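Local coordinates for structural protein VP1 (Trichodysplasia spinulosa-associated polyomavirus, PDB 4U60), which forms the pentameric jelly-roll building block of the viral coat and binds sialylated glycolipid glycans such as GM1 on its surface loops, at residues 55-67 and 148-160. Sequence-based numbering, arbitrary orientation.
Sequences SDQDKPTSGEIPT and NYRTDYSANDKLV. With SIA (N-acetyl-alpha-neuraminic acid), chain G.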
loop_
_atom_site.group_PDB
_atom_site.type_symbol
_atom_site.label_atom_id
_atom_site.label_comp_id
_atom_site.label_asym_id
_atom_site.label_seq_id
_atom_site.Cartn_x
_atom_site.Cartn_y
_atom_site.Cartn_z
ATOM N N SER C 55 29.329 -20.975 5.821
ATOM C CA SER C 55 29.476 -19.604 6.299
ATOM C C SER C 55 30.931 -19.211 6.571
ATOM O O SER C 55 31.263 -18.023 6.542
ATOM C CB SER C 55 28.616 -19.361 7.545
ATOM O OG SER C 55 29.068 -20.104 8.621
ATOM N N ASP C 56 31.774 -20.214 6.811
ATOM C CA ASP C 56 33.225 -20.018 6.954
ATOM C C ASP C 56 34.002 -20.104 5.635
ATOM O O ASP C 56 35.231 -20.066 5.634
ATOM C CB ASP C 56 33.804 -20.992 7.983
ATOM C CG ASP C 56 33.740 -22.448 7.549
ATOM O OD1 ASP C 56 32.870 -22.784 6.713
ATOM O OD2 ASP C 56 34.531 -23.262 8.094
ATOM N N GLN C 57 33.277 -20.224 4.523
ATOM C CA GLN C 57 33.860 -20.164 3.188
ATOM C C GLN C 57 33.015 -19.222 2.340
ATOM O O GLN C 57 32.642 -19.520 1.200
ATOM C CB GLN C 57 33.910 -21.575 2.576
ATOM C CG GLN C 57 34.747 -22.566 3.369
ATOM C CD GLN C 57 36.234 -22.230 3.380
ATOM O OE1 GLN C 57 36.750 -21.567 2.467
ATOM N NE2 GLN C 57 36.942 -22.710 4.394
ATOM N N ASP C 58 32.678 -18.074 2.920
ATOM C CA ASP C 58 31.825 -17.087 2.275
ATOM C C ASP C 58 32.727 -15.976 1.758
ATOM O O ASP C 58 33.091 -15.065 2.493
ATOM C CB ASP C 58 30.784 -16.598 3.277
ATOM C CG ASP C 58 29.723 -15.724 2.671
ATOM O OD1 ASP C 58 29.817 -15.306 1.496
ATOM O OD2 ASP C 58 28.756 -15.427 3.421
ATOM N N LYS C 59 33.124 -16.113 0.501
ATOM C CA LYS C 59 34.099 -15.239 -0.130
ATOM C C LYS C 59 33.525 -14.765 -1.462
ATOM O O LYS C 59 33.681 -15.430 -2.487
ATOM C CB LYS C 59 35.402 -15.994 -0.334
ATOM C CG LYS C 59 36.534 -15.127 -0.829
ATOM C CD LYS C 59 37.809 -15.933 -0.907
ATOM C CE LYS C 59 38.928 -15.087 -1.498
ATOM N NZ LYS C 59 40.232 -15.790 -1.490
ATOM N N PRO C 60 32.838 -13.625 -1.443
ATOM C CA PRO C 60 32.272 -13.159 -2.708
ATOM C C PRO C 60 33.320 -12.928 -3.769
ATOM O O PRO C 60 34.443 -12.507 -3.469
ATOM C CB PRO C 60 31.564 -11.839 -2.332
ATOM C CG PRO C 60 32.073 -11.489 -0.969
ATOM C CD PRO C 60 32.463 -12.756 -0.308
ATOM N N THR C 61 32.977 -13.244 -5.015
ATOM C CA THR C 61 33.889 -13.004 -6.109
ATOM C C THR C 61 34.046 -11.500 -6.314
ATOM O O THR C 61 33.198 -10.679 -5.895
ATOM C CB THR C 61 33.383 -13.651 -7.406
ATOM O OG1 THR C 61 32.089 -13.137 -7.736
ATOM C CG2 THR C 61 33.300 -15.173 -7.244
ATOM N N SER C 62 35.141 -11.139 -6.970
ATOM C CA SER C 62 35.378 -9.749 -7.291
ATOM C C SER C 62 34.293 -9.236 -8.223
ATOM O O SER C 62 34.024 -9.831 -9.271
ATOM C CB SER C 62 36.736 -9.559 -7.952
ATOM O OG SER C 62 37.002 -8.172 -8.094
ATOM N N GLY C 63 33.655 -8.149 -7.813
ATOM C CA GLY C 63 32.644 -7.505 -8.638
ATOM C C GLY C 63 31.225 -7.982 -8.468
ATOM O O GLY C 63 30.350 -7.505 -9.180
ATOM N N GLU C 64 30.952 -8.923 -7.564
ATOM C CA GLU C 64 29.575 -9.370 -7.391
ATOM C C GLU C 64 28.813 -8.626 -6.300
ATOM O O GLU C 64 27.664 -8.963 -6.039
ATOM C CB GLU C 64 29.479 -10.882 -7.152
ATOM C CG GLU C 64 29.874 -11.403 -5.774
ATOM C CD GLU C 64 29.468 -12.851 -5.615
ATOM O OE1 GLU C 64 30.336 -13.737 -5.853
ATOM O OE2 GLU C 64 28.273 -13.089 -5.313
ATOM N N ILE C 65 29.431 -7.644 -5.650
ATOM C CA ILE C 65 28.720 -6.991 -4.578
ATOM C C ILE C 65 28.579 -5.470 -4.794
ATOM O O ILE C 65 29.528 -4.776 -5.140
ATOM C CB ILE C 65 29.211 -7.341 -3.176
ATOM C CG1 ILE C 65 30.557 -6.741 -3.008
ATOM C CG2 ILE C 65 29.140 -8.850 -2.834
ATOM C CD1 ILE C 65 30.427 -5.422 -2.316
ATOM N N PRO C 66 27.360 -4.976 -4.616
ATOM C CA PRO C 66 27.090 -3.551 -4.743
ATOM C C PRO C 66 27.754 -2.690 -3.668
ATOM O O PRO C 66 27.885 -3.125 -2.517
ATOM C CB PRO C 66 25.571 -3.483 -4.624
ATOM C CG PRO C 66 25.107 -4.804 -5.140
ATOM C CD PRO C 66 26.140 -5.787 -4.713
ATOM N N THR C 67 28.140 -1.471 -4.054
ATOM C CA THR C 67 28.755 -0.518 -3.146
ATOM C C THR C 67 28.016 0.813 -3.239
ATOM O O THR C 67 27.203 1.027 -4.152
ATOM C CB THR C 67 30.245 -0.304 -3.462
ATOM O OG1 THR C 67 30.405 -0.015 -4.852
ATOM C CG2 THR C 67 31.047 -1.541 -3.111
ATOM N N ASN C 148 26.842 -11.900 8.150
ATOM C CA ASN C 148 27.815 -12.983 8.402
ATOM C C ASN C 148 29.162 -12.396 8.761
ATOM O O ASN C 148 29.867 -11.875 7.907
ATOM C CB ASN C 148 27.966 -13.908 7.166
ATOM C CG ASN C 148 29.009 -14.998 7.370
ATOM O OD1 ASN C 148 29.444 -15.253 8.492
ATOM N ND2 ASN C 148 29.429 -15.639 6.285
ATOM N N TYR C 149 29.533 -12.490 10.039
ATOM C CA TYR C 149 30.786 -11.874 10.476
ATOM C C TYR C 149 32.003 -12.413 9.771
ATOM O O TYR C 149 33.028 -11.730 9.689
ATOM C CB TYR C 149 30.964 -12.006 11.992
ATOM C CG TYR C 149 31.457 -13.346 12.519
ATOM C CD1 TYR C 149 30.566 -14.356 12.857
ATOM C CD2 TYR C 149 32.820 -13.588 12.710
ATOM C CE1 TYR C 149 31.001 -15.591 13.345
ATOM C CE2 TYR C 149 33.274 -14.809 13.200
ATOM C CZ TYR C 149 32.360 -15.802 13.537
ATOM O OH TYR C 149 32.811 -17.010 14.023
ATOM N N ARG C 150 31.913 -13.640 9.277
ATOM C CA ARG C 150 33.034 -14.306 8.634
ATOM C C ARG C 150 33.270 -13.952 7.162
ATOM O O ARG C 150 34.226 -14.449 6.552
ATOM C CB ARG C 150 32.824 -15.817 8.687
ATOM C CG ARG C 150 32.600 -16.420 10.067
ATOM C CD ARG C 150 32.174 -17.893 9.881
ATOM N NE ARG C 150 31.873 -18.618 11.124
ATOM C CZ ARG C 150 32.777 -19.291 11.857
ATOM N NH1 ARG C 150 34.057 -19.345 11.493
ATOM N NH2 ARG C 150 32.409 -19.919 12.971
ATOM N N THR C 151 32.410 -13.137 6.573
ATOM C CA THR C 151 32.564 -12.821 5.146
ATOM C C THR C 151 33.991 -12.351 4.840
ATOM O O THR C 151 34.510 -11.463 5.515
ATOM C CB THR C 151 31.580 -11.743 4.680
ATOM O OG1 THR C 151 30.264 -12.044 5.167
ATOM C CG2 THR C 151 31.544 -11.681 3.160
ATOM N N ASP C 152 34.574 -12.955 3.807
ATOM C CA ASP C 152 35.959 -12.735 3.404
ATOM C C ASP C 152 35.925 -11.913 2.119
ATOM O O ASP C 152 35.490 -12.402 1.081
ATOM C CB ASP C 152 36.598 -14.107 3.172
ATOM C CG ASP C 152 38.012 -14.047 2.610
ATOM O OD1 ASP C 152 38.568 -12.965 2.353
ATOM O OD2 ASP C 152 38.547 -15.150 2.381
ATOM N N TYR C 153 36.362 -10.662 2.212
ATOM C CA TYR C 153 36.348 -9.715 1.095
ATOM C C TYR C 153 37.663 -9.673 0.317
ATOM O O TYR C 153 37.855 -8.799 -0.553
ATOM C CB TYR C 153 36.008 -8.308 1.621
ATOM C CG TYR C 153 34.620 -8.239 2.213
ATOM C CD1 TYR C 153 33.494 -8.218 1.396
ATOM C CD2 TYR C 153 34.421 -8.219 3.586
ATOM C CE1 TYR C 153 32.216 -8.174 1.931
ATOM C CE2 TYR C 153 33.145 -8.156 4.135
ATOM C CZ TYR C 153 32.033 -8.149 3.301
ATOM O OH TYR C 153 30.755 -8.105 3.836
ATOM N N SER C 154 38.559 -10.628 0.571
ATOM C CA SER C 154 39.907 -10.562 -0.013
ATOM C C SER C 154 40.018 -10.856 -1.518
ATOM O O SER C 154 41.112 -10.704 -2.079
ATOM C CB SER C 154 40.867 -11.450 0.770
ATOM O OG SER C 154 40.577 -12.813 0.590
ATOM N N ALA C 155 38.935 -11.267 -2.177
ATOM C CA ALA C 155 38.981 -11.376 -3.637
ATOM C C ALA C 155 39.074 -9.986 -4.300
ATOM O O ALA C 155 39.404 -9.881 -5.480
ATOM C CB ALA C 155 37.771 -12.144 -4.152
ATOM N N ASN C 156 38.762 -8.928 -3.553
ATOM C CA ASN C 156 38.796 -7.567 -4.086
ATOM C C ASN C 156 39.379 -6.619 -3.054
ATOM O O ASN C 156 38.666 -6.124 -2.186
ATOM C CB ASN C 156 37.403 -7.090 -4.549
ATOM C CG ASN C 156 37.444 -5.717 -5.209
ATOM O OD1 ASN C 156 38.519 -5.101 -5.336
ATOM N ND2 ASN C 156 36.285 -5.229 -5.636
ATOM N N ASP C 157 40.680 -6.355 -3.158
ATOM C CA ASP C 157 41.337 -5.491 -2.179
ATOM C C ASP C 157 41.029 -3.995 -2.381
ATOM O O ASP C 157 41.530 -3.162 -1.627
ATOM C CB ASP C 157 42.861 -5.732 -2.145
ATOM C CG ASP C 157 43.559 -5.382 -3.449
ATOM O OD1 ASP C 157 43.035 -4.609 -4.275
ATOM O OD2 ASP C 157 44.684 -5.876 -3.669
ATOM N N LYS C 158 40.218 -3.642 -3.372
ATOM C CA LYS C 158 39.800 -2.255 -3.530
ATOM C C LYS C 158 38.576 -1.917 -2.686
ATOM O O LYS C 158 38.183 -0.754 -2.599
ATOM C CB LYS C 158 39.522 -1.947 -4.991
ATOM C CG LYS C 158 40.736 -2.044 -5.887
ATOM C CD LYS C 158 40.347 -1.633 -7.299
ATOM N N LEU C 159 37.963 -2.914 -2.069
ATOM C CA LEU C 159 36.851 -2.658 -1.160
ATOM C C LEU C 159 37.403 -2.093 0.141
ATOM O O LEU C 159 38.552 -2.350 0.480
ATOM C CB LEU C 159 36.063 -3.929 -0.878
ATOM C CG LEU C 159 35.441 -4.630 -2.083
ATOM C CD1 LEU C 159 34.787 -5.935 -1.688
ATOM C CD2 LEU C 159 34.439 -3.718 -2.783
ATOM N N VAL C 160 36.608 -1.298 0.840
ATOM C CA VAL C 160 36.979 -0.808 2.151
ATOM C C VAL C 160 36.142 -1.538 3.191
ATOM O O VAL C 160 34.915 -1.393 3.230
ATOM C CB VAL C 160 36.781 0.710 2.279
ATOM C CG1 VAL C 160 37.170 1.183 3.669
ATOM C CG2 VAL C 160 37.592 1.426 1.195
HETATM C C1 SIA G . 33.918 -19.193 -7.590
HETATM C C2 SIA G . 34.209 -19.979 -6.318
HETATM C C3 SIA G . 34.884 -19.075 -5.282
HETATM C C4 SIA G . 33.938 -18.104 -4.561
HETATM C C5 SIA G . 32.653 -18.786 -4.114
HETATM C C6 SIA G . 32.055 -19.583 -5.275
HETATM C C7 SIA G . 30.771 -20.343 -4.942
HETATM C C8 SIA G . 30.305 -21.232 -6.106
HETATM C C9 SIA G . 28.807 -21.583 -6.066
HETATM C C10 SIA G . 31.422 -17.568 -2.353
HETATM C C11 SIA G . 30.345 -16.554 -2.029
HETATM N N5 SIA G . 31.648 -17.819 -3.647
HETATM O O1A SIA G . 34.744 -18.326 -7.982
HETATM O O1B SIA G . 32.877 -19.421 -8.259
HETATM O O4 SIA G . 34.690 -17.588 -3.433
HETATM O O6 SIA G . 33.028 -20.543 -5.747
HETATM O O7 SIA G . 30.942 -21.121 -3.766
HETATM O O8 SIA G . 30.558 -20.573 -7.338
HETATM O O9 SIA G . 28.000 -20.462 -6.496
HETATM O O10 SIA G . 32.074 -18.090 -1.465
HETATM O O HOH W 1 33.879 -17.028 5.299
HETATM O O HOH W 2 29.142 -17.298 10.422
HETATM O O HOH W 3 28.078 -12.818 3.703
HETATM O O HOH W 4 40.860 -15.877 1.417
HETATM O O HOH W 5 36.071 -11.681 -1.516
HETATM O O HOH W 6 34.017 -6.900 -5.235
#
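Two surface loops of the jelly-roll coat protein run side by side here, 55-67 carrying part of the sialic acid site and 148-160 backing it. The Asn148 amide ties them together: its ND2 donates to Ser55 O at 3.0 Å, in the carbonyl plane on a lone pair, and to Asp58 OD2 at 2.9 Å, on the anti side of the carboxylate and tilted 22° from its plane. Both acceptors lie in or close to the amide plane. CG anti to the backbone N (chi1 -172°) brings the Asp58 carboxylate to this amide, the two side chains running antiparallel; Asp58 OD1 bonds His109 ND1 of a second subunit. Next along, Asp152 N gives a nearly straight bond to Asp58 O (169° at the hydrogen). Lys59, fully extended, lies alongside Asp152, with Lys59 CD 3.5 Å from Asp152 OD2; Lys59 NZ stops 4.3 Å from that oxygen, too far for a salt bridge, and a water joins the two and Ser154 OG. Asp152 OD1 accepts from Ser154 N, an Asx turn, and also from Ser154 OG. Pro60 CD rests against Thr151 CG2 at 3.7 Å, the side chains crossing at about a right angle, while another water links Pro60 O, Asp152 O and Ala155 N. Arg150 CD packs against Ser55 O and Asp56 CA; its NH2 forms a salt bridge with Asp41 of the second subunit. On the sugar side, Lys59 N donates to sialic acid O10, and O4 donates to Lys59 O at 2.6 Å; side chains of Thr50 and of Arg114 of the second subunit add to the site. Because the flanking Asp58 and Pro60 are held by the second loop, Lys59, whose two sugar bonds both use main-chain atoms, is probably preset.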